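Local coordinates for FAD dependent oxidoreductase domain-containing protein (Deinococcus radiodurans R1, PDB 3C4N), which binds ADP and is probably an FAD-dependent oxidoreductase with a Rossmann-type nucleotide-binding fold, at residues 135-141 with 157-162; 251-257 with 346-352; 258-264 with 281-287. All blocks are in the same frame, centred on the assembly; numbering follows the deposited sequence.

Contact 1 of 3, residues 135-141 with 157-162; sequences LTPTLDA and LPVARV
The guanidinium of Arg161 is the flat side-chain group that takes part in the contact, and Leu135 meets it obliquely, with Leu135 CD2 3.9 Å from Arg161 NE. The contact buries that NE, and it has no polar partner in the model. The backbones meet through two amide bonds: Thr136 N bonds to Ala160 O and Ala160 N to Thr136 O, each at 2.8 Å, the hydrogen-bonded antiparallel pair. Leu135 has CG turned beside its backbone N (chi1 -55°); from there CD2 points to the arginine, while the other branch, CD1, meets Val159 CG2 at 4.0 Å. On the face of the ribbon that carries Thr136 and Ala160, CG2 of Val162 packs on Thr136 CB at 3.8 Å and more loosely on Ala141 CB. Past the second bridge, Pro137 with Val159, the backbone N of Thr138 bonds to Pro158 O. Pro137 is the N-cap residue, and its carbonyl accepts the amides of Asp140 and Ala141 as the first helical turn begins. Since Val159 and Arg161 also bond to Leu127 and His125 of strand 118-127, the arrangement is a short antiparallel strand added beside strand 159-163, leading directly into a helix.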
loop_
_atom_site.group_PDB
_atom_site.type_symbol
_atom_site.label_atom_id
_atom_site.label_comp_id
_atom_site.label_asym_id
_atom_site.label_seq_id
_atom_site.Cartn_x
_atom_site.Cartn_y
_atom_site.Cartn_z
ATOM N N LEU A 135 -4.140 37.125 30.335
ATOM C CA LEU A 135 -2.864 36.419 30.308
ATOM C C LEU A 135 -2.656 35.637 31.598
ATOM O O LEU A 135 -3.540 35.577 32.451
ATOM C CB LEU A 135 -1.720 37.416 30.136
ATOM C CG LEU A 135 -1.835 38.330 28.917
ATOM C CD1 LEU A 135 -0.813 39.459 29.009
ATOM C CD2 LEU A 135 -1.635 37.505 27.656
ATOM N N THR A 136 -1.474 35.052 31.745
ATOM C CA THR A 136 -1.165 34.275 32.929
ATOM C C THR A 136 0.326 34.367 33.226
ATOM O O THR A 136 1.162 34.214 32.333
ATOM C CB THR A 136 -1.565 32.788 32.731
ATOM O OG1 THR A 136 -2.950 32.708 32.370
ATOM C CG2 THR A 136 -1.335 31.991 34.012
ATOM N N PRO A 137 0.679 34.639 34.493
ATOM C CA PRO A 137 2.085 34.748 34.888
ATOM C C PRO A 137 2.795 33.418 34.686
ATOM O O PRO A 137 2.405 32.399 35.259
ATOM C CB PRO A 137 2.000 35.149 36.358
ATOM C CG PRO A 137 0.741 34.470 36.809
ATOM C CD PRO A 137 -0.203 34.786 35.665
ATOM N N THR A 138 3.833 33.442 33.858
ATOM C CA THR A 138 4.625 32.258 33.546
ATOM C C THR A 138 4.978 31.476 34.803
ATOM O O THR A 138 5.003 30.247 34.793
ATOM C CB THR A 138 5.929 32.650 32.841
ATOM O OG1 THR A 138 5.661 33.679 31.880
ATOM C CG2 THR A 138 6.524 31.454 32.131
ATOM N N LEU A 139 5.255 32.199 35.883
ATOM C CA LEU A 139 5.613 31.574 37.150
ATOM C C LEU A 139 4.555 30.580 37.620
ATOM O O LEU A 139 4.876 29.510 38.141
ATOM C CB LEU A 139 5.834 32.651 38.219
ATOM C CG LEU A 139 7.260 33.163 38.426
ATOM C CD1 LEU A 139 7.924 33.463 37.092
ATOM C CD2 LEU A 139 7.216 34.402 39.301
ATOM N N ASP A 140 3.292 30.940 37.429
ATOM C CA ASP A 140 2.174 30.097 37.837
ATOM C C ASP A 140 1.845 29.053 36.778
ATOM O O ASP A 140 1.470 27.928 37.105
ATOM C CB ASP A 140 0.948 30.972 38.109
ATOM C CG ASP A 140 1.145 31.897 39.297
ATOM O OD1 ASP A 140 0.487 32.961 39.346
ATOM O OD2 ASP A 140 1.953 31.558 40.188
ATOM N N ALA A 141 1.990 29.439 35.512
ATOM C CA ALA A 141 1.718 28.550 34.378
ATOM C C ALA A 141 2.632 27.326 34.402
ATOM O O ALA A 141 2.202 26.207 34.117
ATOM C CB ALA A 141 1.902 29.312 33.071
ATOM N N LEU A 157 10.304 36.934 30.161
ATOM C CA LEU A 157 9.073 36.317 29.669
ATOM C C LEU A 157 8.189 36.031 30.878
ATOM O O LEU A 157 7.864 34.878 31.167
ATOM C CB LEU A 157 9.374 35.003 28.936
ATOM C CG LEU A 157 10.054 35.061 27.563
ATOM C CD1 LEU A 157 10.435 33.656 27.116
ATOM C CD2 LEU A 157 9.116 35.710 26.551
ATOM N N PRO A 158 7.782 37.085 31.599
ATOM C CA PRO A 158 6.941 36.994 32.792
ATOM C C PRO A 158 5.529 36.449 32.585
ATOM O O PRO A 158 5.043 35.648 33.386
ATOM C CB PRO A 158 6.933 38.432 33.303
ATOM C CG PRO A 158 6.958 39.220 32.046
ATOM C CD PRO A 158 8.005 38.493 31.224
ATOM N N VAL A 159 4.874 36.883 31.512
ATOM C CA VAL A 159 3.507 36.460 31.231
ATOM C C VAL A 159 3.345 35.602 29.969
ATOM O O VAL A 159 4.243 35.525 29.130
ATOM C CB VAL A 159 2.581 37.688 31.106
ATOM C CG1 VAL A 159 2.648 38.530 32.390
ATOM C CG2 VAL A 159 2.988 38.522 29.889
ATOM N N ALA A 160 2.180 34.970 29.840
ATOM C CA ALA A 160 1.893 34.129 28.688
ATOM C C ALA A 160 0.392 34.000 28.422
ATOM O O ALA A 160 -0.441 34.333 29.267
ATOM C CB ALA A 160 2.497 32.741 28.895
ATOM N N ARG A 161 0.063 33.515 27.230
ATOM C CA ARG A 161 -1.321 33.292 26.830
ATOM C C ARG A 161 -1.464 31.767 26.806
ATOM O O ARG A 161 -0.969 31.105 25.894
ATOM C CB ARG A 161 -1.563 33.888 25.438
ATOM C CG ARG A 161 -2.909 33.543 24.790
ATOM C CD ARG A 161 -3.906 34.694 24.865
ATOM N NE ARG A 161 -3.293 35.967 24.493
ATOM C CZ ARG A 161 -2.666 36.200 23.342
ATOM N NH1 ARG A 161 -2.568 35.244 22.428
ATOM N NH2 ARG A 161 -2.108 37.384 23.120
ATOM N N VAL A 162 -2.114 31.217 27.824
ATOM C CA VAL A 162 -2.300 29.773 27.925
ATOM C C VAL A 162 -3.490 29.235 27.132
ATOM O O VAL A 162 -4.538 29.874 27.068
ATOM C CB VAL A 162 -2.524 29.335 29.388
ATOM C CG1 VAL A 162 -2.602 27.818 29.465
ATOM C CG2 VAL A 162 -1.415 29.871 30.280
#

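Contact 2 of 3, residues 251-257 with 346-352; sequences GRAYRQF and PGAWLAL
Arg252 and Tyr254 enclose the indole of Trp349 between them, and this arginine-aromatic group carries the contact on one face of the sheet. The guanidinium of Arg252 lies flat on the indole, planes 14° apart, in a cation-pi arrangement with Arg252 CZ 3.6 Å from the centroid of the six-membered ring of Trp349. Its first torsion (chi1 49°) puts CG between the backbone N and the carbonyl carbon, and a bend at chi3 lays the head group over the ring. Against the opposite face comes a CH-pi contact, Tyr254 CB standing 3.7 Å from the same centroid; the phenol ring itself meets the indole obliquely.

The backbone bonding is a regular antiparallel ladder. Hydrogen-bonded pairs Gly251-Leu352, Ala253-Leu350 and Arg255-Ala348 alternate with non-hydrogen-bonded ones, and Phe257 N extends the run to Pro346 O (2.7 Å). The bond from Leu350 N to Ala253 O is almost straight, at 175°.

Apolar packing occupies the other face. Ala253 CB touches Leu352 CD2 at 4.0 Å, and Phe257 CZ, at the ring edge, lies 4.4 Å from Leu350 CD1. Arg255 passes Leu350 on its way to Pro289 O, where NH2 bonds.

A water donates to Gly347 O and is weakly linked to Tyr254 OH.

The two faces thus differ in chemistry. One has an arginine stacked on a tryptophan, with a tyrosine on its opposite face, and the electron-rich indole would probably stabilise the arginine charge; on the other, mostly apolar side chains bring Leu350 within about 4 Å of the side chain of Ala78, an ADP-binding residue.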
loop_
_atom_site.group_PDB
_atom_site.type_symbol
_atom_site.label_atom_id
_atom_site.label_comp_id
_atom_site.label_asym_id
_atom_site.label_seq_id
_atom_site.Cartn_x
_atom_site.Cartn_y
_atom_site.Cartn_z
ATOM N N GLY A 251 2.979 29.830 -2.611
ATOM C CA GLY A 251 4.412 29.789 -2.445
ATOM C C GLY A 251 4.850 28.621 -1.600
ATOM O O GLY A 251 4.038 27.807 -1.163
ATOM N N ARG A 252 6.150 28.548 -1.357
ATOM C CA ARG A 252 6.704 27.467 -0.572
ATOM C C ARG A 252 7.817 27.957 0.339
ATOM O O ARG A 252 8.541 28.889 0.001
ATOM C CB ARG A 252 7.221 26.372 -1.513
ATOM C CG ARG A 252 8.106 26.880 -2.648
ATOM C CD ARG A 252 8.165 25.883 -3.812
ATOM N NE ARG A 252 9.049 24.739 -3.578
ATOM C CZ ARG A 252 10.374 24.780 -3.683
ATOM N NH1 ARG A 252 10.984 25.910 -4.013
ATOM N NH2 ARG A 252 11.090 23.683 -3.482
ATOM N N ALA A 253 7.939 27.340 1.507
ATOM C CA ALA A 253 8.987 27.718 2.435
ATOM C C ALA A 253 9.664 26.467 2.987
ATOM O O ALA A 253 9.012 25.453 3.251
ATOM C CB ALA A 253 8.415 28.552 3.570
ATOM N N TYR A 254 10.982 26.531 3.132
ATOM C CA TYR A 254 11.719 25.412 3.682
ATOM C C TYR A 254 11.930 25.684 5.148
ATOM O O TYR A 254 12.520 26.696 5.537
ATOM C CB TYR A 254 13.074 25.244 3.023
ATOM C CG TYR A 254 13.828 24.038 3.528
ATOM C CD1 TYR A 254 13.370 22.748 3.276
ATOM C CD2 TYR A 254 15.031 24.183 4.207
ATOM C CE1 TYR A 254 14.099 21.633 3.678
ATOM C CE2 TYR A 254 15.765 23.075 4.612
ATOM C CZ TYR A 254 15.301 21.810 4.340
ATOM O OH TYR A 254 16.073 20.725 4.670
ATOM N N ARG A 255 11.452 24.754 5.962
ATOM C CA ARG A 255 11.553 24.880 7.399
ATOM C C ARG A 255 12.282 23.685 7.971
ATOM O O ARG A 255 12.011 22.541 7.611
ATOM C CB ARG A 255 10.157 24.979 7.990
ATOM C CG ARG A 255 10.114 25.042 9.491
ATOM C CD ARG A 255 8.684 24.818 9.947
ATOM N NE ARG A 255 8.100 26.011 10.535
ATOM C CZ ARG A 255 6.803 26.158 10.772
ATOM N NH1 ARG A 255 5.956 25.187 10.459
ATOM N NH2 ARG A 255 6.361 27.272 11.338
ATOM N N GLN A 256 13.210 23.970 8.871
ATOM C CA GLN A 256 14.001 22.939 9.511
ATOM C C GLN A 256 13.428 22.667 10.898
ATOM O O GLN A 256 12.770 23.528 11.476
ATOM C CB GLN A 256 15.452 23.412 9.615
ATOM C CG GLN A 256 16.032 23.868 8.288
ATOM C CD GLN A 256 17.452 24.378 8.417
ATOM O OE1 GLN A 256 17.704 25.425 9.031
ATOM N NE2 GLN A 256 18.396 23.637 7.840
ATOM N N PHE A 257 13.671 21.473 11.431
ATOM C CA PHE A 257 13.158 21.130 12.750
ATOM C C PHE A 257 14.247 20.589 13.673
ATOM O O PHE A 257 14.153 19.459 14.174
ATOM C CB PHE A 257 12.027 20.101 12.632
ATOM C CG PHE A 257 10.936 20.504 11.677
ATOM C CD1 PHE A 257 11.104 20.350 10.302
ATOM C CD2 PHE A 257 9.730 21.014 12.149
ATOM C CE1 PHE A 257 10.084 20.691 9.413
ATOM C CE2 PHE A 257 8.704 21.360 11.270
ATOM C CZ PHE A 257 8.880 21.195 9.897
ATOM N N PRO A 346 17.058 17.903 10.072
ATOM C CA PRO A 346 15.725 17.523 9.588
ATOM C C PRO A 346 15.010 18.736 8.978
ATOM O O PRO A 346 14.844 19.758 9.642
ATOM C CB PRO A 346 15.028 17.028 10.857
ATOM C CG PRO A 346 16.147 16.475 11.661
ATOM C CD PRO A 346 17.220 17.525 11.488
ATOM N N GLY A 347 14.587 18.617 7.720
ATOM C CA GLY A 347 13.922 19.725 7.055
ATOM C C GLY A 347 12.928 19.265 6.006
ATOM O O GLY A 347 13.001 18.131 5.541
ATOM N N ALA A 348 12.001 20.144 5.631
ATOM C CA ALA A 348 10.980 19.814 4.640
ATOM C C ALA A 348 10.391 21.063 4.012
ATOM O O ALA A 348 10.478 22.153 4.576
ATOM C CB ALA A 348 9.868 18.999 5.286
ATOM N N TRP A 349 9.787 20.905 2.842
ATOM C CA TRP A 349 9.163 22.043 2.180
ATOM C C TRP A 349 7.667 22.073 2.481
ATOM O O TRP A 349 6.967 21.075 2.298
ATOM C CB TRP A 349 9.374 21.979 0.662
ATOM C CG TRP A 349 10.765 22.292 0.220
ATOM C CD1 TRP A 349 11.790 21.406 0.023
ATOM C CD2 TRP A 349 11.285 23.585 -0.101
ATOM N NE1 TRP A 349 12.912 22.071 -0.407
ATOM C CE2 TRP A 349 12.631 23.410 -0.491
ATOM C CE3 TRP A 349 10.744 24.876 -0.097
ATOM C CZ2 TRP A 349 13.446 24.483 -0.878
ATOM C CZ3 TRP A 349 11.555 25.947 -0.483
ATOM C CH2 TRP A 349 12.890 25.742 -0.867
ATOM N N LEU A 350 7.184 23.215 2.956
ATOM C CA LEU A 350 5.767 23.365 3.253
ATOM C C LEU A 350 5.156 24.371 2.307
ATOM O O LEU A 350 5.774 25.386 1.975
ATOM C CB LEU A 350 5.530 23.834 4.692
ATOM C CG LEU A 350 5.668 22.790 5.816
ATOM C CD1 LEU A 350 7.144 22.507 6.077
ATOM C CD2 LEU A 350 5.010 23.332 7.084
ATOM N N ALA A 351 3.945 24.075 1.848
ATOM C CA ALA A 351 3.257 24.984 0.957
ATOM C C ALA A 351 2.783 26.166 1.772
ATOM O O ALA A 351 2.490 26.048 2.963
ATOM C CB ALA A 351 2.065 24.298 0.293
ATOM N N LEU A 352 2.738 27.309 1.105
ATOM C CA LEU A 352 2.282 28.553 1.677
ATOM C C LEU A 352 1.151 28.999 0.758
ATOM O O LEU A 352 1.385 29.450 -0.367
ATOM C CB LEU A 352 3.415 29.575 1.682
ATOM C CG LEU A 352 3.974 29.853 3.074
ATOM C CD1 LEU A 352 4.341 28.547 3.759
ATOM C CD2 LEU A 352 5.174 30.769 2.973
HETATM O O HOH W 1 15.074 17.821 3.160
#

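Contact 3 of 3, residues 258-264 with 281-287; sequences PRLDLLS and QNGGYTL
Arg259 and Tyr285 reach across the two segments in different ways, one over the backbone of a turn and the other into a bend of the chain. The arginine leaves its strand with CG opposite the backbone N (chi1 176°) and stays extended to NE, which carries its guanidinium to the turn at Gln281-Gly284. One face of that group lies over Gly284 CA, which is 3.7 Å from NH2 of Arg259; the absence of a side chain at Gly284 leaves room for this approach. At the edge, NH1 and NH2 make weak hydrogen bonds to Asn282 O. From its NE side the guanidinium also grips OD1 of Asp261 with two nitrogens, the bond from Arg259 NE to Asp261 OD1 being 2.9 Å and lying in the guanidinium plane. This salt bridge fixes the rotation of the head group.

The Tyr285 ring is turned so that the carbonyl oxygens of Leu260, Leu262 and Leu263 line one edge of it while Ser264 CB covers one face, a CH-pi contact with CB 4.0 Å from the Tyr285 ring centroid. Its hydroxyl donates to Leu263 O at 2.9 Å, in the carbonyl plane. Nearer the backbone, the CB atoms of Leu260 and Tyr285 meet at 4.0 Å. Leu287 crosses Pro258 at a slant, and its N bonds to Pro258 O.

Leu260 N and Tyr285 O are linked at 2.7 Å. Leu260 O in turn accepts both Tyr285 N and Leu262 N, which arrive from opposite faces of its plane; the second of these closes an inverse gamma turn centred on Asp261. A water joins Ser264 OG to Gly283 N. In this arrangement strand 251-260 adds antiparallel to strand 284-288, one arm of a beta hairpin whose strands 276-281 and 284-288 are joined by a type I' turn, over which the arginine lies.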
loop_
_atom_site.group_PDB
_atom_site.type_symbol
_atom_site.label_atom_id
_atom_site.label_comp_id
_atom_site.label_asym_id
_atom_site.label_seq_id
_atom_site.Cartn_x
_atom_site.Cartn_y
_atom_site.Cartn_z
ATOM N N PRO A 258 15.295 21.390 13.924
ATOM C CA PRO A 258 16.367 20.920 14.807
ATOM C C PRO A 258 15.848 20.495 16.180
ATOM O O PRO A 258 14.881 21.062 16.693
ATOM C CB PRO A 258 17.318 22.117 14.868
ATOM C CG PRO A 258 16.429 23.289 14.604
ATOM C CD PRO A 258 15.505 22.792 13.526
ATOM N N ARG A 259 16.497 19.492 16.765
ATOM C CA ARG A 259 16.100 18.970 18.068
ATOM C C ARG A 259 16.855 19.568 19.254
ATOM O O ARG A 259 18.055 19.828 19.176
ATOM C CB ARG A 259 16.251 17.450 18.103
ATOM C CG ARG A 259 15.935 16.895 19.471
ATOM C CD ARG A 259 15.535 15.447 19.439
ATOM N NE ARG A 259 15.722 14.898 20.747
ATOM C CZ ARG A 259 14.909 14.326 21.629
ATOM N NH1 ARG A 259 13.607 14.103 21.487
ATOM N NH2 ARG A 259 15.511 13.978 22.744
ATOM N N LEU A 260 16.132 19.773 20.353
ATOM C CA LEU A 260 16.701 20.326 21.571
ATOM C C LEU A 260 16.692 19.253 22.655
ATOM O O LEU A 260 15.649 18.956 23.241
ATOM C CB LEU A 260 15.887 21.524 22.044
ATOM C CG LEU A 260 16.452 22.247 23.271
ATOM C CD1 LEU A 260 17.663 23.088 22.875
ATOM C CD2 LEU A 260 15.373 23.128 23.868
ATOM N N ASP A 261 17.860 18.681 22.929
ATOM C CA ASP A 261 17.961 17.627 23.920
ATOM C C ASP A 261 17.987 18.110 25.358
ATOM O O ASP A 261 19.035 18.128 25.996
ATOM C CB ASP A 261 19.194 16.772 23.637
ATOM C CG ASP A 261 19.083 16.012 22.331
ATOM O OD1 ASP A 261 18.198 15.143 22.218
ATOM O OD2 ASP A 261 19.876 16.285 21.413
ATOM N N LEU A 262 16.829 18.514 25.861
ATOM C CA LEU A 262 16.712 18.961 27.239
ATOM C C LEU A 262 15.479 18.295 27.842
ATOM O O LEU A 262 14.462 18.132 27.165
ATOM C CB LEU A 262 16.603 20.482 27.308
ATOM C CG LEU A 262 17.925 21.208 27.053
ATOM C CD1 LEU A 262 17.696 22.693 26.973
ATOM C CD2 LEU A 262 18.902 20.886 28.170
ATOM N N LEU A 263 15.590 17.900 29.109
ATOM C CA LEU A 263 14.522 17.217 29.828
ATOM C C LEU A 263 13.116 17.598 29.399
ATOM O O LEU A 263 12.752 18.769 29.403
ATOM C CB LEU A 263 14.653 17.452 31.333
ATOM C CG LEU A 263 13.689 16.641 32.207
ATOM C CD1 LEU A 263 13.930 15.157 31.964
ATOM C CD2 LEU A 263 13.918 16.967 33.696
ATOM N N SER A 264 12.324 16.599 29.034
ATOM C CA SER A 264 10.955 16.843 28.631
ATOM C C SER A 264 10.051 15.745 29.161
ATOM O O SER A 264 10.493 14.617 29.379
ATOM C CB SER A 264 10.848 16.904 27.114
ATOM O OG SER A 264 9.491 16.923 26.720
ATOM N N GLN A 281 8.884 16.235 22.832
ATOM C CA GLN A 281 8.731 14.967 22.136
ATOM C C GLN A 281 9.940 14.057 22.346
ATOM O O GLN A 281 11.081 14.523 22.352
ATOM C CB GLN A 281 8.539 15.225 20.642
ATOM C CG GLN A 281 8.212 13.993 19.842
ATOM C CD GLN A 281 8.193 14.258 18.346
ATOM O OE1 GLN A 281 7.342 15.010 17.826
ATOM N NE2 GLN A 281 9.142 13.643 17.637
ATOM N N ASN A 282 9.693 12.762 22.527
ATOM C CA ASN A 282 10.783 11.812 22.735
ATOM C C ASN A 282 11.717 12.228 23.871
ATOM O O ASN A 282 12.935 12.105 23.753
ATOM C CB ASN A 282 11.595 11.660 21.450
ATOM C CG ASN A 282 11.351 10.335 20.768
ATOM O OD1 ASN A 282 10.202 9.960 20.503
ATOM N ND2 ASN A 282 12.429 9.613 20.472
ATOM N N GLY A 283 11.144 12.731 24.961
ATOM C CA GLY A 283 11.946 13.139 26.100
ATOM C C GLY A 283 12.699 14.437 25.900
ATOM O O GLY A 283 13.425 14.879 26.786
ATOM N N GLY A 284 12.529 15.050 24.738
ATOM C CA GLY A 284 13.205 16.301 24.467
ATOM C C GLY A 284 12.239 17.311 23.881
ATOM O O GLY A 284 11.048 17.297 24.186
ATOM N N TYR A 285 12.749 18.192 23.032
ATOM C CA TYR A 285 11.920 19.209 22.401
ATOM C C TYR A 285 12.325 19.306 20.946
ATOM O O TYR A 285 13.494 19.140 20.602
ATOM C CB TYR A 285 12.121 20.581 23.064
ATOM C CG TYR A 285 11.765 20.634 24.535
ATOM C CD1 TYR A 285 10.492 21.014 24.957
ATOM C CD2 TYR A 285 12.696 20.276 25.509
ATOM C CE1 TYR A 285 10.157 21.035 26.314
ATOM C CE2 TYR A 285 12.371 20.290 26.868
ATOM C CZ TYR A 285 11.099 20.669 27.263
ATOM O OH TYR A 285 10.766 20.665 28.599
ATOM N N THR A 286 11.345 19.551 20.091
ATOM C CA THR A 286 11.597 19.713 18.675
ATOM C C THR A 286 11.384 21.195 18.441
ATOM O O THR A 286 10.353 21.740 18.826
ATOM C CB THR A 286 10.607 18.908 17.837
ATOM O OG1 THR A 286 10.856 17.512 18.028
ATOM C CG2 THR A 286 10.763 19.239 16.363
ATOM N N LEU A 287 12.361 21.852 17.829
ATOM C CA LEU A 287 12.267 23.285 17.584
ATOM C C LEU A 287 11.550 23.548 16.255
ATOM O O LEU A 287 11.981 23.063 15.212
ATOM C CB LEU A 287 13.689 23.882 17.605
ATOM C CG LEU A 287 13.890 25.392 17.654
ATOM C CD1 LEU A 287 15.263 25.746 18.207
ATOM C CD2 LEU A 287 13.711 25.936 16.254
HETATM O O HOH W 2 8.405 14.369 25.648
#

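In the fold
All three contacts belong to one mixed sheet, distinct from the sheet that carries the Rossmann-type parallel strands. Contact 1 comes first along the chain and is complete before the others begin; its centre is about 30 Å from that of contact 2 and about 21 Å from that of contact 3, and it touches neither. Contacts 2 and 3 are about 20 Å apart between centres and share strand 251-260, whose later part pairs with strand 284-288 and whose earlier part pairs with strand 347-352. They meet where Phe257 packs on Thr286 and Leu287. Contact 3 forms within the long chain excursion that contact 2 closes. The sheet therefore runs from the neighbourhood of the ADP, beside contact 2, to the distant edge at contact 1.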